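Local coordinates for protein putative citrate lyase (Ralstonia eutropha, PDB 3QQW) that probably acts as a magnesium-dependent lyase of the citrate lyase family, with (S)-citramalyl-CoA as a possible substrate, at residues Y45-F49 / I260-V264; P147-E153 / I170-G176; A187-A192 / H201-V205. One frame throughout, in Å; residues are numbered along the deposited sequence.

Contact 1 (Y45-F49 / I260-V264); sequences YGPVF and IQPIV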
# COMPACT_ATOMS: atom_id res chain seq x y z
N TYR C 45 -2.08 -14.90 36.98
CA TYR C 45 -1.80 -15.43 35.66
C TYR C 45 -0.33 -15.50 35.30
O TYR C 45 0.06 -16.28 34.44
CB TYR C 45 -2.47 -14.53 34.60
CG TYR C 45 -3.96 -14.63 34.37
CD1 TYR C 45 -4.76 -15.48 35.14
CD2 TYR C 45 -4.58 -13.88 33.36
CE1 TYR C 45 -6.14 -15.57 34.91
CE2 TYR C 45 -5.95 -13.99 33.11
CZ TYR C 45 -6.73 -14.83 33.89
OH TYR C 45 -8.07 -14.88 33.62
N GLY C 46 0.45 -14.61 35.90
CA GLY C 46 1.85 -14.39 35.56
C GLY C 46 1.86 -13.20 34.63
O GLY C 46 0.80 -12.85 34.08
N PRO C 47 3.03 -12.54 34.40
CA PRO C 47 3.03 -11.35 33.54
C PRO C 47 2.84 -11.67 32.03
O PRO C 47 3.57 -11.16 31.17
CB PRO C 47 4.38 -10.69 33.85
CG PRO C 47 5.27 -11.82 34.26
CD PRO C 47 4.38 -12.82 34.96
N VAL C 48 1.80 -12.48 31.71
CA VAL C 48 1.40 -12.88 30.34
C VAL C 48 0.71 -11.71 29.65
O VAL C 48 0.49 -11.72 28.45
CB VAL C 48 0.54 -14.18 30.27
CG1 VAL C 48 1.32 -15.37 30.80
CG2 VAL C 48 -0.80 -14.03 30.99
N PHE C 49 0.37 -10.68 30.43
CA PHE C 49 -0.24 -9.46 29.93
C PHE C 49 0.32 -8.25 30.68
O PHE C 49 0.67 -8.35 31.87
CB PHE C 49 -1.78 -9.51 30.03
CG PHE C 49 -2.33 -9.43 31.44
CD1 PHE C 49 -2.40 -10.56 32.25
CD2 PHE C 49 -2.83 -8.23 31.93
CE1 PHE C 49 -2.94 -10.49 33.53
CE2 PHE C 49 -3.36 -8.16 33.23
CZ PHE C 49 -3.42 -9.29 34.01
N ILE C 260 -8.10 -11.70 28.06
CA ILE C 260 -6.67 -11.94 28.27
C ILE C 260 -6.23 -13.34 27.80
O ILE C 260 -5.43 -13.41 26.86
CB ILE C 260 -6.22 -11.63 29.72
CG1 ILE C 260 -6.48 -10.14 30.04
CG2 ILE C 260 -4.72 -12.02 29.94
CD1 ILE C 260 -6.34 -9.73 31.47
N GLN C 261 -6.72 -14.42 28.44
CA GLN C 261 -6.33 -15.77 28.09
C GLN C 261 -6.60 -16.07 26.59
O GLN C 261 -5.64 -16.51 25.95
CB GLN C 261 -6.96 -16.81 29.02
CG GLN C 261 -5.94 -17.81 29.58
CD GLN C 261 -4.93 -17.21 30.53
OE1 GLN C 261 -5.28 -16.74 31.61
NE2 GLN C 261 -3.67 -17.23 30.15
N PRO C 262 -7.77 -15.76 25.97
CA PRO C 262 -7.93 -16.03 24.52
C PRO C 262 -6.90 -15.28 23.65
O PRO C 262 -6.42 -15.86 22.68
CB PRO C 262 -9.35 -15.53 24.21
CG PRO C 262 -10.05 -15.56 25.50
CD PRO C 262 -9.03 -15.25 26.55
N ILE C 263 -6.51 -14.05 24.03
CA ILE C 263 -5.51 -13.27 23.27
C ILE C 263 -4.13 -13.93 23.43
O ILE C 263 -3.48 -14.18 22.41
CB ILE C 263 -5.49 -11.77 23.63
CG1 ILE C 263 -6.77 -11.06 23.11
CG2 ILE C 263 -4.23 -11.07 23.08
CD1 ILE C 263 -7.09 -9.69 23.74
N VAL C 264 -3.71 -14.23 24.69
CA VAL C 264 -2.41 -14.86 24.97
C VAL C 264 -2.29 -16.20 24.21
O VAL C 264 -1.31 -16.41 23.49
CB VAL C 264 -2.17 -15.01 26.50
CG1 VAL C 264 -0.98 -15.93 26.81
CG2 VAL C 264 -1.99 -13.64 27.16
O HOH W 1 -8.66 -14.04 30.43
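Ile260 meets two aromatic rings in two different ways. Its CD1 methyl stands over the centre of the Phe49 ring, 3.7 Å from the ring centroid and 7° off the normal, a CH-pi contact with the whole face. The branch methyl CG2 lies toward the CG-CD1 side of the same ring, 3.6 Å from Phe49 CD1, and also lies near the plane of the Tyr45 ring at its edge, 3.9 Å from Tyr45 CD2. Phe49 presents this face to the methyls with CG placed between the backbone N and the carbonyl carbon (chi1 71°).

The Tyr45 ring takes a polar group on one face: Gln261 OE1 lies over its centre, 3.2 Å from Tyr45 CE2, with the amide plane turned 66° from the ring. A bend at chi2 helps bring the glutamine amide back to the ring. Here the turn leading from helix 32-45 into strand 49-54 of the TIM barrel packs against the start of helix 260-267, which follows the last barrel strand; positive phi at Gly46 and an inverse gamma turn centred on Pro47 bring Val48 and Phe49 against that helix. Deeper in, Val48 and Val264 cross at about a right angle, their CG2 methyls 4.0 Å apart. Val264 CG2 also rests 3.4 Å from Val48 O. On the Tyr45 side, a water accepts from Gln261 N and reaches Tyr45 OH through a weak bond.

Contact 2 (P147-E153 / I170-G176); sequences PVHVLIE and IEVLDFG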
# COMPACT_ATOMS: atom_id res chain seq x y z
N PRO C 147 10.22 3.16 27.57
CA PRO C 147 9.73 2.72 26.26
C PRO C 147 8.40 3.39 25.93
O PRO C 147 7.63 3.70 26.82
CB PRO C 147 9.57 1.21 26.42
CG PRO C 147 10.43 0.86 27.61
CD PRO C 147 10.26 2.03 28.52
N VAL C 148 8.17 3.66 24.66
CA VAL C 148 6.97 4.36 24.20
C VAL C 148 6.16 3.45 23.26
O VAL C 148 6.72 2.70 22.45
CB VAL C 148 7.36 5.71 23.50
CG1 VAL C 148 6.13 6.45 23.02
CG2 VAL C 148 8.19 6.59 24.43
N HIS C 149 4.83 3.53 23.42
CA HIS C 149 3.80 2.87 22.61
C HIS C 149 3.07 3.98 21.90
O HIS C 149 2.56 4.90 22.56
CB HIS C 149 2.85 2.02 23.45
CG HIS C 149 3.47 0.85 24.15
ND1 HIS C 149 2.67 -0.14 24.71
CD2 HIS C 149 4.77 0.55 24.38
CE1 HIS C 149 3.51 -1.00 25.26
NE2 HIS C 149 4.79 -0.63 25.09
N VAL C 150 3.07 3.95 20.57
CA VAL C 150 2.44 5.04 19.81
C VAL C 150 1.20 4.54 19.09
O VAL C 150 1.25 3.57 18.34
CB VAL C 150 3.46 5.68 18.82
CG1 VAL C 150 2.82 6.80 18.01
CG2 VAL C 150 4.67 6.21 19.56
N LEU C 151 0.08 5.22 19.33
CA LEU C 151 -1.16 4.92 18.61
C LEU C 151 -1.10 5.47 17.21
O LEU C 151 -0.74 6.64 17.02
CB LEU C 151 -2.37 5.52 19.33
CG LEU C 151 -3.20 4.66 20.31
CD1 LEU C 151 -3.79 3.44 19.64
CD2 LEU C 151 -2.43 4.32 21.52
N ILE C 152 -1.44 4.63 16.23
CA ILE C 152 -1.60 5.02 14.82
C ILE C 152 -3.09 4.98 14.62
O ILE C 152 -3.67 3.90 14.50
CB ILE C 152 -0.78 4.13 13.85
CG1 ILE C 152 0.74 4.10 14.27
CG2 ILE C 152 -0.98 4.57 12.39
CD1 ILE C 152 1.51 5.49 14.33
N GLU C 153 -3.74 6.15 14.76
CA GLU C 153 -5.20 6.23 14.71
C GLU C 153 -5.71 7.50 14.03
O GLU C 153 -6.87 7.89 14.22
CB GLU C 153 -5.79 6.08 16.12
CG GLU C 153 -5.33 7.09 17.15
CD GLU C 153 -5.73 6.75 18.58
OE1 GLU C 153 -6.57 5.84 18.76
OE2 GLU C 153 -5.21 7.39 19.52
N ILE C 170 10.61 3.70 20.77
CA ILE C 170 9.29 3.13 20.47
C ILE C 170 9.47 1.62 20.46
O ILE C 170 10.39 1.09 19.82
CB ILE C 170 8.66 3.67 19.15
CG1 ILE C 170 8.46 5.21 19.24
CG2 ILE C 170 7.32 2.95 18.79
CD1 ILE C 170 8.01 5.84 17.93
N GLU C 171 8.61 0.93 21.19
CA GLU C 171 8.66 -0.54 21.20
C GLU C 171 7.34 -1.10 20.68
O GLU C 171 7.31 -2.26 20.27
CB GLU C 171 9.04 -1.11 22.57
CG GLU C 171 8.01 -0.85 23.65
CD GLU C 171 8.23 -1.57 24.96
OE1 GLU C 171 9.33 -2.13 25.18
OE2 GLU C 171 7.29 -1.53 25.79
N VAL C 172 6.27 -0.29 20.65
CA VAL C 172 4.98 -0.72 20.13
C VAL C 172 4.34 0.38 19.26
O VAL C 172 4.41 1.57 19.60
CB VAL C 172 3.97 -1.16 21.24
CG1 VAL C 172 2.59 -1.42 20.67
CG2 VAL C 172 4.44 -2.37 22.02
N LEU C 173 3.68 -0.04 18.16
CA LEU C 173 2.78 0.75 17.33
C LEU C 173 1.42 0.13 17.54
O LEU C 173 1.24 -1.07 17.30
CB LEU C 173 3.16 0.81 15.84
CG LEU C 173 4.48 1.51 15.46
CD1 LEU C 173 4.60 1.61 13.95
CD2 LEU C 173 4.58 2.93 16.09
N ASP C 174 0.48 0.92 18.08
CA ASP C 174 -0.86 0.45 18.38
C ASP C 174 -1.82 0.87 17.32
O ASP C 174 -1.86 2.04 16.97
CB ASP C 174 -1.33 1.03 19.74
CG ASP C 174 -0.61 0.53 20.95
OD1 ASP C 174 -0.69 -0.66 21.22
OD2 ASP C 174 -0.03 1.36 21.67
N PHE C 175 -2.64 -0.05 16.84
CA PHE C 175 -3.66 0.34 15.85
C PHE C 175 -4.95 0.78 16.56
O PHE C 175 -5.56 0.01 17.28
CB PHE C 175 -3.96 -0.80 14.87
CG PHE C 175 -4.79 -0.29 13.72
CD1 PHE C 175 -4.24 0.57 12.77
CD2 PHE C 175 -6.14 -0.61 13.63
CE1 PHE C 175 -5.03 1.09 11.74
CE2 PHE C 175 -6.93 -0.09 12.60
CZ PHE C 175 -6.36 0.75 11.65
N GLY C 176 -5.32 2.04 16.37
CA GLY C 176 -6.52 2.62 16.95
C GLY C 176 -7.61 2.67 15.91
O GLY C 176 -7.75 3.66 15.20
O HOH W 2 0.08 0.85 24.63
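His149 and Glu171 supply the one side-chain hydrogen bond between these neighbouring parallel strands of the barrel. His149 NE2 donates to Glu171 OE2 at 2.7 Å, the acceptor lying in the ring plane and using its anti lone pair, with the carboxylate turned 41° from the ring. The glutamate carbon CD is also packed against Pro147 CB at 3.4 Å.

Backbone bonds join the strands from Val148 to Gly176. Glu171 N donates to Val148 O, and beyond a beta bulge that shifts the register by one come bonds such as the nearly straight Ile152 N to Asp174 O (2.7 Å, 177°). At the far end Gly176 N donates to Ile152 O at 3.1 Å.

Apolar contacts occupy both sides of the sheet. Val172 CG2 stands over one face of the imidazole, 3.6 Å from the His149 centroid, and Leu151 CD1 touches Asp174 CB at 3.4 Å. On the helix-facing side, Val150 CG2 meets Ile170 CD1 at 3.7 Å.

A water links His149 ND1 with Asp174 OD2, while Trp253 NE1 is hydrogen-bonded to Asp174 OD1 and so helps fix that carboxylate. Glu153 OE2 accepts from the backbone N of Lys119, and Glu153 OE1 lies close to Asp179 OD2; both acids are predicted magnesium ligands. The closeness of the Glu153 and Asp179 carboxylates, just beyond the C-terminal ends of the strands, would probably favour a bound cation.

Contact 3 (A187-A192 / H201-V205); sequences AIPAAA and HALLV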
# COMPACT_ATOMS: atom_id res chain seq x y z
N ALA C 187 -17.07 7.82 5.75
CA ALA C 187 -16.82 7.00 4.54
C ALA C 187 -16.60 5.54 4.87
O ALA C 187 -16.77 4.67 4.00
CB ALA C 187 -15.64 7.54 3.77
N ILE C 188 -16.18 5.26 6.12
CA ILE C 188 -16.02 3.89 6.61
C ILE C 188 -17.26 3.58 7.45
O ILE C 188 -17.48 4.26 8.45
CB ILE C 188 -14.69 3.64 7.36
CG1 ILE C 188 -13.47 3.94 6.45
CG2 ILE C 188 -14.67 2.21 7.93
CD1 ILE C 188 -12.11 3.88 7.15
N PRO C 189 -18.13 2.63 7.02
CA PRO C 189 -19.36 2.35 7.79
C PRO C 189 -19.06 1.69 9.13
O PRO C 189 -17.96 1.16 9.32
CB PRO C 189 -20.17 1.44 6.88
CG PRO C 189 -19.19 0.83 5.93
CD PRO C 189 -18.01 1.77 5.82
N ALA C 190 -20.02 1.74 10.06
CA ALA C 190 -19.93 1.19 11.42
C ALA C 190 -19.69 -0.32 11.41
O ALA C 190 -18.95 -0.82 12.27
CB ALA C 190 -21.20 1.50 12.19
N ALA C 191 -20.26 -1.04 10.42
CA ALA C 191 -20.11 -2.49 10.24
C ALA C 191 -18.63 -2.92 10.05
O ALA C 191 -18.29 -4.08 10.32
CB ALA C 191 -20.93 -2.95 9.06
N ALA C 192 -17.79 -1.99 9.55
CA ALA C 192 -16.36 -2.21 9.32
C ALA C 192 -15.57 -2.04 10.61
O ALA C 192 -14.42 -2.45 10.66
CB ALA C 192 -15.85 -1.27 8.24
N HIS C 201 -12.25 -4.36 4.96
CA HIS C 201 -12.45 -3.05 4.33
C HIS C 201 -11.09 -2.56 3.81
O HIS C 201 -10.11 -2.57 4.56
CB HIS C 201 -13.08 -2.05 5.31
CG HIS C 201 -13.47 -0.74 4.69
ND1 HIS C 201 -12.53 0.24 4.40
CD2 HIS C 201 -14.69 -0.30 4.31
CE1 HIS C 201 -13.21 1.24 3.85
NE2 HIS C 201 -14.51 0.96 3.78
N ALA C 202 -11.04 -2.21 2.52
CA ALA C 202 -9.83 -1.80 1.81
C ALA C 202 -9.00 -0.76 2.57
O ALA C 202 -7.78 -0.89 2.61
CB ALA C 202 -10.20 -1.27 0.44
N LEU C 203 -9.65 0.25 3.20
CA LEU C 203 -8.94 1.28 3.93
C LEU C 203 -8.37 0.76 5.24
O LEU C 203 -7.31 1.23 5.67
CB LEU C 203 -9.84 2.50 4.19
CG LEU C 203 -10.34 3.28 2.96
CD1 LEU C 203 -11.13 4.48 3.39
CD2 LEU C 203 -9.20 3.70 2.03
N LEU C 204 -9.05 -0.22 5.86
CA LEU C 204 -8.62 -0.79 7.13
C LEU C 204 -7.51 -1.80 6.91
O LEU C 204 -6.52 -1.78 7.65
CB LEU C 204 -9.83 -1.38 7.87
CG LEU C 204 -10.91 -0.33 8.21
CD1 LEU C 204 -12.06 -0.95 8.93
CD2 LEU C 204 -10.32 0.85 9.03
N VAL C 205 -7.61 -2.59 5.83
CA VAL C 205 -6.57 -3.56 5.45
C VAL C 205 -5.30 -2.79 5.19
O VAL C 205 -4.26 -3.14 5.73
CB VAL C 205 -6.98 -4.44 4.21
CG1 VAL C 205 -5.82 -5.31 3.74
CG2 VAL C 205 -8.17 -5.31 4.54
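Ile188 overlaps the imidazole of His201 with its branch methyl: CG2 lies over the centre of one ring face, 4.3 Å above the plane. Its other arm runs alongside, bringing Ile188 CG1 to 3.8 Å from His201 CE1, then continues toward the helix. There CG1 meets Leu203 CD1 at 3.9 Å, and the terminal CD1 methyl lies 4.0 Å from Leu204 CD2. Two successive leucines of the first helical turn thus receive one isoleucine. The side chains of Pro189 and His201 approach each other from opposite directions, Pro189 CD lying obliquely to the ring, 4.1 Å from His201 NE2.

The ring is held by its own helix. His201 is the N-cap of helix 202-217, and with CG turned away from the backbone N (chi1 -173°) its ND1 can accept from Leu203 N at 3.1 Å. This capping bond is bent, 144° at the hydrogen, and the donor is tilted 28° from the ring plane. The helix connects strands 170-175 and 221-224 in the TIM barrel, and the segment 187-192 belongs to the excursion between strand 170-175 and that helix. Ala192, in a short 3-10 turn, supplies a second patch: its CB packs on Leu204 CD1 and on His201 CB, while Ala192 O lies 3.3 Å from Leu204 CD1.

Behind Leu204 lie Leu177, Phe180 and Val181 of helix 177-182. The second subunit borders the contact too: its Arg244 donates a hydrogen bond to Ala187 O, its Asn245 packs on His201, and its Phe247 reaches Leu203.

In the fold
The three contacts lie at increasing distance from the centre of one TIM-barrel chain in the order 2, 1, 3, their own centres about 6, 13 and 23 Å from it. Contact 2 carries Glu153 of the predicted magnesium and substrate site. Contact 3 follows contact 2 along the chain, with nearest atoms about 5 Å apart, and its Leu204 side chain remains about 10 Å from those of Glu153 and of Asp179, the other predicted metal ligand. Contact 1 encloses both in sequence, joining an early turn to a late helix away from the annotated sites; its centre is about 20 Å from that of contact 2 and 29 Å from that of contact 3.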